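Local coordinates for protein tRNA uridine(34) acetyltransferase (Methanocaldococcus infernus, PDB 6IA8) that acetylates the wobble uridine of tRNAs in forming 5-(carboxymethyl)uridine, using acetyl-CoA together with S-adenosyl-L-methionine and an iron-sulfur cluster, at residues A[397-400]-A[405-408]; A[425-430]-A[483-488]. One frame throughout, in Å; residues are numbered along the deposited sequence.

Contact 1. Residues A[397-400]-A[405-408]; sequences EDYE and TEIF
The phenol ring of Tyr399 lies with one face over the aliphatic stem of Glu406: CB of Glu406 sits 3.6 Å from the centroid of the Tyr399 ring and 16° off its normal, a CH-pi contact offset toward the hydroxyl end. At the ring edge, near its plane, stands CB of Phe408, 4.4 Å from CE1 of Tyr399. The tyrosine reaches this place because its CG sits between the backbone N and the carbonyl carbon (chi1 54°), which lays the ring across the neighbouring strand. Trp329 also stacks on Tyr399, and Phe408 meets Phe422, so the face carrying Tyr399, Glu406 and Phe408 is rich in aromatic rings. On the other face Asp398 runs alongside Ile407, with OD1 of Asp398 3.5 Å from CG2 of Ile407, and OD2 of Asp398 forms a salt bridge with Arg396.

Between these two layers of side chains runs an antiparallel hairpin ladder. Glu397 and Phe408 form one hydrogen-bonded pair, Tyr399 and Glu406 the next; in the latter, Glu406 N to Tyr399 O measures 2.8 Å with an N-H...O angle of 171°. Between these pairs Asp398 faces Ile407 in a non-hydrogen-bonded pair, and CA of Asp398 comes 3.2 Å from O of Glu406, the residue before Ile407, in a CA-H...O contact. This hairpin opens the mixed sheet of the GNAT domain. Glu406 divides its work: its methylene groups serve the tyrosine, while its buried carboxylate is gripped by Arg426, Arg444 and Lys245 of helix 234-245, which ties the GNAT sheet to the radical SAM region and would probably favour the ionised form.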
ATOM      1  N   GLU A 397     -12.129   0.134  15.247  1.00 29.17           N
ATOM      2  CA  GLU A 397     -10.945   0.404  16.052  1.00 28.39           C
ATOM      3  C   GLU A 397     -10.409   1.766  15.652  1.00 26.50           C
ATOM      4  O   GLU A 397     -10.191   2.003  14.456  1.00 28.76           O
ATOM      5  CB  GLU A 397      -9.873  -0.655  15.810  1.00 32.04           C
ATOM      6  CG  GLU A 397      -8.582  -0.434  16.577  1.00 36.49           C
ATOM      7  CD  GLU A 397      -7.572  -1.526  16.290  1.00 42.82           C
ATOM      8  OE1 GLU A 397      -7.862  -2.449  15.489  1.00 47.07           O
ATOM      9  OE2 GLU A 397      -6.497  -1.471  16.865  1.00 40.09           O
ATOM     10  N   ASP A 398     -10.191   2.638  16.642  1.00 26.30           N
ATOM     11  CA  ASP A 398      -9.705   3.993  16.427  1.00 29.75           C
ATOM     12  C   ASP A 398      -8.252   4.104  16.882  1.00 29.84           C
ATOM     13  O   ASP A 398      -7.830   3.452  17.855  1.00 29.01           O
ATOM     14  CB  ASP A 398     -10.537   5.022  17.205  1.00 32.78           C
ATOM     15  CG  ASP A 398     -11.991   5.149  16.692  1.00 38.10           C
ATOM     16  OD1 ASP A 398     -12.427   4.384  15.815  1.00 33.70           O
ATOM     17  OD2 ASP A 398     -12.672   6.073  17.130  1.00 35.11           O
ATOM     18  N   TYR A 399      -7.508   5.015  16.242  1.00 27.61           N
ATOM     19  CA  TYR A 399      -6.178   5.342  16.742  1.00 31.41           C
ATOM     20  C   TYR A 399      -5.800   6.758  16.337  1.00 31.74           C
ATOM     21  O   TYR A 399      -6.343   7.319  15.392  1.00 29.60           O
ATOM     22  CB  TYR A 399      -5.125   4.340  16.275  1.00 31.81           C
ATOM     23  CG  TYR A 399      -5.029   4.104  14.796  1.00 29.33           C
ATOM     24  CD1 TYR A 399      -5.913   3.235  14.167  1.00 31.08           C
ATOM     25  CD2 TYR A 399      -4.030   4.725  14.022  1.00 29.38           C
ATOM     26  CE1 TYR A 399      -5.836   2.990  12.793  1.00 30.02           C
ATOM     27  CE2 TYR A 399      -3.925   4.469  12.622  1.00 28.50           C
ATOM     28  CZ  TYR A 399      -4.857   3.592  12.041  1.00 28.05           C
ATOM     29  OH  TYR A 399      -4.817   3.266  10.717  1.00 27.92           O
ATOM     30  N   GLU A 400      -4.901   7.352  17.106  1.00 26.88           N
ATOM     31  CA  GLU A 400      -4.381   8.670  16.783  1.00 26.64           C
ATOM     32  C   GLU A 400      -3.239   8.519  15.796  1.00 32.93           C
ATOM     33  O   GLU A 400      -2.352   7.689  16.022  1.00 28.01           O
ATOM     34  CB  GLU A 400      -3.859   9.336  18.047  1.00 30.03           C
ATOM     35  CG  GLU A 400      -3.359  10.743  17.849  1.00 33.57           C
ATOM     36  CD  GLU A 400      -4.485  11.778  17.852  1.00 64.61           C
ATOM     37  OE1 GLU A 400      -4.248  12.910  17.384  1.00 96.44           O
ATOM     38  OE2 GLU A 400      -5.604  11.455  18.311  1.00 73.41           O
ATOM     39  N   THR A 405      -7.482  11.626  13.875  1.00 31.01           N
ATOM     40  CA  THR A 405      -8.069  10.367  14.311  1.00 33.30           C
ATOM     41  C   THR A 405      -8.326   9.485  13.103  1.00 28.92           C
ATOM     42  O   THR A 405      -8.945   9.928  12.122  1.00 28.90           O
ATOM     43  CB  THR A 405      -9.370  10.587  15.076  1.00 34.16           C
ATOM     44  OG1 THR A 405      -9.088  11.349  16.248  1.00 36.44           O
ATOM     45  CG2 THR A 405      -9.983   9.259  15.499  1.00 42.68           C
ATOM     46  N   GLU A 406      -7.839   8.246  13.183  1.00 27.19           N
ATOM     47  CA  GLU A 406      -8.103   7.222  12.184  1.00 26.61           C
ATOM     48  C   GLU A 406      -9.140   6.282  12.768  1.00 26.09           C
ATOM     49  O   GLU A 406      -9.013   5.891  13.931  1.00 29.04           O
ATOM     50  CB  GLU A 406      -6.847   6.444  11.824  1.00 27.28           C
ATOM     51  CG  GLU A 406      -5.729   7.268  11.244  1.00 25.73           C
ATOM     52  CD  GLU A 406      -5.916   7.673   9.772  1.00 31.09           C
ATOM     53  OE1 GLU A 406      -6.899   7.250   9.106  1.00 32.28           O
ATOM     54  OE2 GLU A 406      -5.032   8.395   9.253  1.00 31.77           O
ATOM     55  N   ILE A 407     -10.184   5.986  11.989  1.00 28.05           N
ATOM     56  CA  ILE A 407     -11.219   5.020  12.334  1.00 29.07           C
ATOM     57  C   ILE A 407     -11.100   3.863  11.348  1.00 27.58           C
ATOM     58  O   ILE A 407     -11.242   4.046  10.134  1.00 30.13           O
ATOM     59  CB  ILE A 407     -12.616   5.650  12.280  1.00 27.09           C
ATOM     60  CG1 ILE A 407     -12.717   6.816  13.286  1.00 30.06           C
ATOM     61  CG2 ILE A 407     -13.673   4.566  12.557  1.00 34.69           C
ATOM     62  CD1 ILE A 407     -12.709   8.155  12.692  1.00 42.46           C
ATOM     63  N   PHE A 408     -10.808   2.686  11.854  1.00 25.61           N
ATOM     64  CA  PHE A 408     -10.650   1.497  11.023  1.00 26.56           C
ATOM     65  C   PHE A 408     -11.889   0.643  11.227  1.00 32.47           C
ATOM     66  O   PHE A 408     -12.090   0.082  12.311  1.00 28.62           O
ATOM     67  CB  PHE A 408      -9.402   0.723  11.405  1.00 25.41           C
ATOM     68  CG  PHE A 408      -9.140  -0.502  10.544  1.00 31.59           C
ATOM     69  CD1 PHE A 408      -8.604  -0.366   9.283  1.00 30.42           C
ATOM     70  CD2 PHE A 408      -9.409  -1.770  11.004  1.00 32.38           C
ATOM     71  CE1 PHE A 408      -8.319  -1.471   8.479  1.00 27.90           C
ATOM     72  CE2 PHE A 408      -9.131  -2.890  10.228  1.00 31.40           C
ATOM     73  CZ  PHE A 408      -8.590  -2.742   8.954  1.00 30.30           C
TER

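Contact 2. Residues A[425-430]-A[483-488]; sequences LRDPYK and EEFGKK
A salt bridge joins Asp427, at the end of strand 418-427, to Lys487 in the loop after helix 469-484. NZ of Lys487 stands 3.1 Å from OD1 of Asp427, and the hydrogen bond within this ion pair is weak; the same ammonium group also donates to the backbone carbonyl of Asp438. The lysine chain is bent at chi2 (-59°) and then extended, so that the two side chains cross at about a right angle and NZ ends beside OD1.

A water adds a second path. Water 1 donates to OD2 of Asp427 at 2.6 Å and accepts from NZ of Lys487 at 3.0 Å, so that the ammonium serves one carboxylate oxygen directly and the other through the solvent molecule.

The two segments belong to the GNAT domain, where the helix packs against the central sheet. Gly486, with positive phi, is the first residue to leave helical geometry on the way to strand 489-492, and the residues on its two sides, Phe485 and Lys487, both approach Asp427.

Van der Waals packing supplies the rest. CD2 of Phe485 lies 3.5 Å from OD2 of Asp427, the ring and carboxylate planes being 76° apart, and the phenylalanine also rests on Ile407 and Ile480. An alanine in place of Asp427 would probably leave the Lys487 ammonium without its carboxylate mate, remove the water's acceptor and open a gap beside the Phe485 ring.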
ATOM      1  N   LEU A 425     -11.317   5.553   7.632  1.00 28.26           N
ATOM      2  CA  LEU A 425     -11.941   6.863   7.770  1.00 26.19           C
ATOM      3  C   LEU A 425     -11.059   7.752   8.641  1.00 30.05           C
ATOM      4  O   LEU A 425     -10.533   7.304   9.664  1.00 31.24           O
ATOM      5  CB  LEU A 425     -13.308   6.719   8.421  1.00 29.37           C
ATOM      6  CG  LEU A 425     -14.208   7.950   8.515  1.00 34.98           C
ATOM      7  CD1 LEU A 425     -14.695   8.371   7.134  1.00 36.96           C
ATOM      8  CD2 LEU A 425     -15.426   7.622   9.415  1.00 40.19           C
ATOM      9  N   ARG A 426     -10.879   9.005   8.249  1.00 30.25           N
ATOM     10  CA  ARG A 426      -9.978   9.890   8.978  1.00 28.97           C
ATOM     11  C   ARG A 426     -10.625  11.241   9.269  1.00 29.78           C
ATOM     12  O   ARG A 426     -11.245  11.849   8.385  1.00 28.71           O
ATOM     13  CB  ARG A 426      -8.667  10.091   8.192  1.00 29.02           C
ATOM     14  CG  ARG A 426      -7.726  11.132   8.863  1.00 35.97           C
ATOM     15  CD  ARG A 426      -6.357  11.256   8.116  1.00 34.96           C
ATOM     16  NE  ARG A 426      -5.537  12.311   8.705  1.00 29.95           N
ATOM     17  CZ  ARG A 426      -4.800  12.165   9.798  1.00 25.73           C
ATOM     18  NH1 ARG A 426      -4.724  10.977  10.359  1.00 29.54           N
ATOM     19  NH2 ARG A 426      -4.109  13.184  10.292  1.00 28.66           N
ATOM     20  N   ASP A 427     -10.456  11.705  10.515  1.00 28.79           N
ATOM     21  CA  ASP A 427     -10.756  13.075  10.903  1.00 31.59           C
ATOM     22  C   ASP A 427      -9.458  13.835  10.743  1.00 35.04           C
ATOM     23  O   ASP A 427      -8.539  13.623  11.538  1.00 31.62           O
ATOM     24  CB  ASP A 427     -11.231  13.139  12.346  1.00 31.18           C
ATOM     25  CG  ASP A 427     -11.705  14.503  12.743  1.00 37.88           C
ATOM     26  OD1 ASP A 427     -11.713  15.438  11.896  1.00 34.68           O
ATOM     27  OD2 ASP A 427     -12.073  14.627  13.921  1.00 37.86           O
ATOM     28  N   PRO A 428      -9.313  14.683   9.743  1.00 31.61           N
ATOM     29  CA  PRO A 428      -7.989  15.218   9.426  1.00 32.39           C
ATOM     30  C   PRO A 428      -7.489  16.253  10.431  1.00 36.21           C
ATOM     31  O   PRO A 428      -8.220  16.815  11.252  1.00 32.44           O
ATOM     32  CB  PRO A 428      -8.180  15.831   8.039  1.00 37.62           C
ATOM     33  CG  PRO A 428      -9.648  16.150   7.954  1.00 47.62           C
ATOM     34  CD  PRO A 428     -10.356  15.118   8.790  1.00 32.31           C
ATOM     35  N   TYR A 429      -6.192  16.501  10.351  1.00 32.38           N
ATOM     36  CA  TYR A 429      -5.517  17.364  11.312  1.00 30.89           C
ATOM     37  C   TYR A 429      -5.255  18.740  10.713  1.00 38.31           C
ATOM     38  O   TYR A 429      -5.875  19.723  11.112  1.00 35.08           O
ATOM     39  CB  TYR A 429      -4.210  16.692  11.756  1.00 33.87           C
ATOM     40  CG  TYR A 429      -3.265  17.568  12.551  1.00 37.20           C
ATOM     41  CD1 TYR A 429      -3.707  18.254  13.676  1.00 36.56           C
ATOM     42  CD2 TYR A 429      -1.934  17.719  12.175  1.00 39.25           C
ATOM     43  CE1 TYR A 429      -2.841  19.042  14.419  1.00 43.24           C
ATOM     44  CE2 TYR A 429      -1.064  18.519  12.909  1.00 36.59           C
ATOM     45  CZ  TYR A 429      -1.527  19.156  14.029  1.00 48.54           C
ATOM     46  OH  TYR A 429      -0.681  19.946  14.757  1.00 49.77           O
ATOM     47  N   LYS A 430      -4.345  18.829   9.751  1.00 30.42           N
ATOM     48  CA  LYS A 430      -3.960  20.100   9.134  1.00 33.72           C
ATOM     49  C   LYS A 430      -3.948  19.914   7.621  1.00 42.91           C
ATOM     50  O   LYS A 430      -2.895  19.917   6.982  1.00 34.46           O
ATOM     51  CB  LYS A 430      -2.602  20.577   9.652  1.00 42.65           C
ATOM     52  CG  LYS A 430      -2.681  21.243  11.030  1.00 49.60           C
ATOM     53  CD  LYS A 430      -1.338  21.858  11.430  1.00 55.88           C
ATOM     54  CE  LYS A 430      -1.447  22.588  12.784  1.00 62.51           C
ATOM     55  NZ  LYS A 430      -0.273  23.493  13.022  1.00 75.85           N
ATOM     56  N   GLU A 483     -22.921  11.959  12.668  1.00 38.88           N
ATOM     57  CA  GLU A 483     -23.564  11.938  13.975  1.00 46.55           C
ATOM     58  C   GLU A 483     -22.552  12.063  15.104  1.00 43.58           C
ATOM     59  O   GLU A 483     -22.842  12.675  16.136  1.00 38.71           O
ATOM     60  CB  GLU A 483     -24.379  10.655  14.136  1.00 47.60           C
ATOM     61  CG  GLU A 483     -25.512  10.503  13.127  1.00 52.69           C
ATOM     62  CD  GLU A 483     -26.354   9.248  13.364  1.00 76.67           C
ATOM     63  OE1 GLU A 483     -25.959   8.397  14.190  1.00101.57           O
ATOM     64  OE2 GLU A 483     -27.412   9.121  12.721  1.00 72.56           O
ATOM     65  N   GLU A 484     -21.365  11.497  14.934  1.00 38.03           N
ATOM     66  CA  GLU A 484     -20.383  11.478  16.006  1.00 44.55           C
ATOM     67  C   GLU A 484     -19.374  12.608  15.910  1.00 51.66           C
ATOM     68  O   GLU A 484     -18.999  13.164  16.940  1.00 40.23           O
ATOM     69  CB  GLU A 484     -19.643  10.139  16.020  1.00 38.21           C
ATOM     70  CG  GLU A 484     -18.558  10.014  17.099  1.00 41.94           C
ATOM     71  CD  GLU A 484     -18.037   8.585  17.224  1.00 48.26           C
ATOM     72  OE1 GLU A 484     -18.706   7.664  16.715  1.00 40.22           O
ATOM     73  OE2 GLU A 484     -16.951   8.382  17.806  1.00 39.05           O
ATOM     74  N   PHE A 485     -18.913  12.949  14.708  1.00 38.49           N
ATOM     75  CA  PHE A 485     -17.922  14.004  14.537  1.00 38.30           C
ATOM     76  C   PHE A 485     -18.508  15.298  13.995  1.00 40.09           C
ATOM     77  O   PHE A 485     -17.778  16.298  13.867  1.00 39.13           O
ATOM     78  CB  PHE A 485     -16.796  13.506  13.626  1.00 39.42           C
ATOM     79  CG  PHE A 485     -15.949  12.444  14.254  1.00 44.42           C
ATOM     80  CD1 PHE A 485     -16.311  11.125  14.157  1.00 39.39           C
ATOM     81  CD2 PHE A 485     -14.798  12.767  14.958  1.00 36.85           C
ATOM     82  CE1 PHE A 485     -15.538  10.133  14.767  1.00 36.15           C
ATOM     83  CE2 PHE A 485     -14.012  11.787  15.536  1.00 45.21           C
ATOM     84  CZ  PHE A 485     -14.382  10.475  15.441  1.00 42.67           C
ATOM     85  N   GLY A 486     -19.809  15.327  13.725  1.00 37.92           N
ATOM     86  CA  GLY A 486     -20.456  16.551  13.285  1.00 43.38           C
ATOM     87  C   GLY A 486     -19.953  17.115  11.973  1.00 39.10           C
ATOM     88  O   GLY A 486     -20.078  18.318  11.745  1.00 36.50           O
ATOM     89  N   LYS A 487     -19.411  16.283  11.090  1.00 34.07           N
ATOM     90  CA  LYS A 487     -18.946  16.746   9.789  1.00 38.31           C
ATOM     91  C   LYS A 487     -20.122  16.906   8.839  1.00 46.73           C
ATOM     92  O   LYS A 487     -21.193  16.335   9.047  1.00 41.60           O
ATOM     93  CB  LYS A 487     -17.938  15.766   9.202  1.00 42.81           C
ATOM     94  CG  LYS A 487     -16.761  15.467  10.139  1.00 41.95           C
ATOM     95  CD  LYS A 487     -16.006  16.736  10.498  1.00 38.48           C
ATOM     96  CE  LYS A 487     -14.703  16.405  11.255  1.00 49.01           C
ATOM     97  NZ  LYS A 487     -13.924  17.618  11.608  1.00 51.44           N
ATOM     98  N   LYS A 488     -19.923  17.721   7.803  1.00 37.63           N
ATOM     99  CA  LYS A 488     -20.970  18.021   6.833  1.00 56.40           C
ATOM    100  C   LYS A 488     -20.674  17.477   5.435  1.00 48.60           C
ATOM    101  O   LYS A 488     -21.567  17.475   4.579  1.00 42.93           O
ATOM    102  CB  LYS A 488     -21.191  19.542   6.759  1.00 56.87           C
ATOM    103  CG  LYS A 488     -21.640  20.176   8.078  1.00 63.43           C
ATOM    104  CD  LYS A 488     -22.887  19.500   8.656  1.00 94.42           C
ATOM    105  CE  LYS A 488     -24.083  19.585   7.714  1.00124.58           C
ATOM    106  NZ  LYS A 488     -25.284  18.888   8.267  1.00114.44           N
TER
HETATM  107  O   HOH W   1     -13.221  16.909  14.433  1.00 40.39           O

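In the fold
Both contacts lie in the N-acetyltransferase domain and both reach its mixed sheet, with centres 11 Å apart. Along the chain they come in series: the hairpin of strands 392-401 and 404-413 closes before strand 418-427 leads into contact 2, whose second half arrives 53 residues later, at the end of helix 469-484. Strands 404-413 and 418-427 are neighbours in the sheet, and the contacts meet there: Ile407 N lies 2.7 Å from Leu425 O, a probable hydrogen bond, and OE2 of Glu406 lies 2.8 Å from NH1 of Arg426. Edge strand 392-401 is thus tied through two successive antiparallel neighbours to the helix end, illustrating how a GNAT fold is knitted from local and distant pairings.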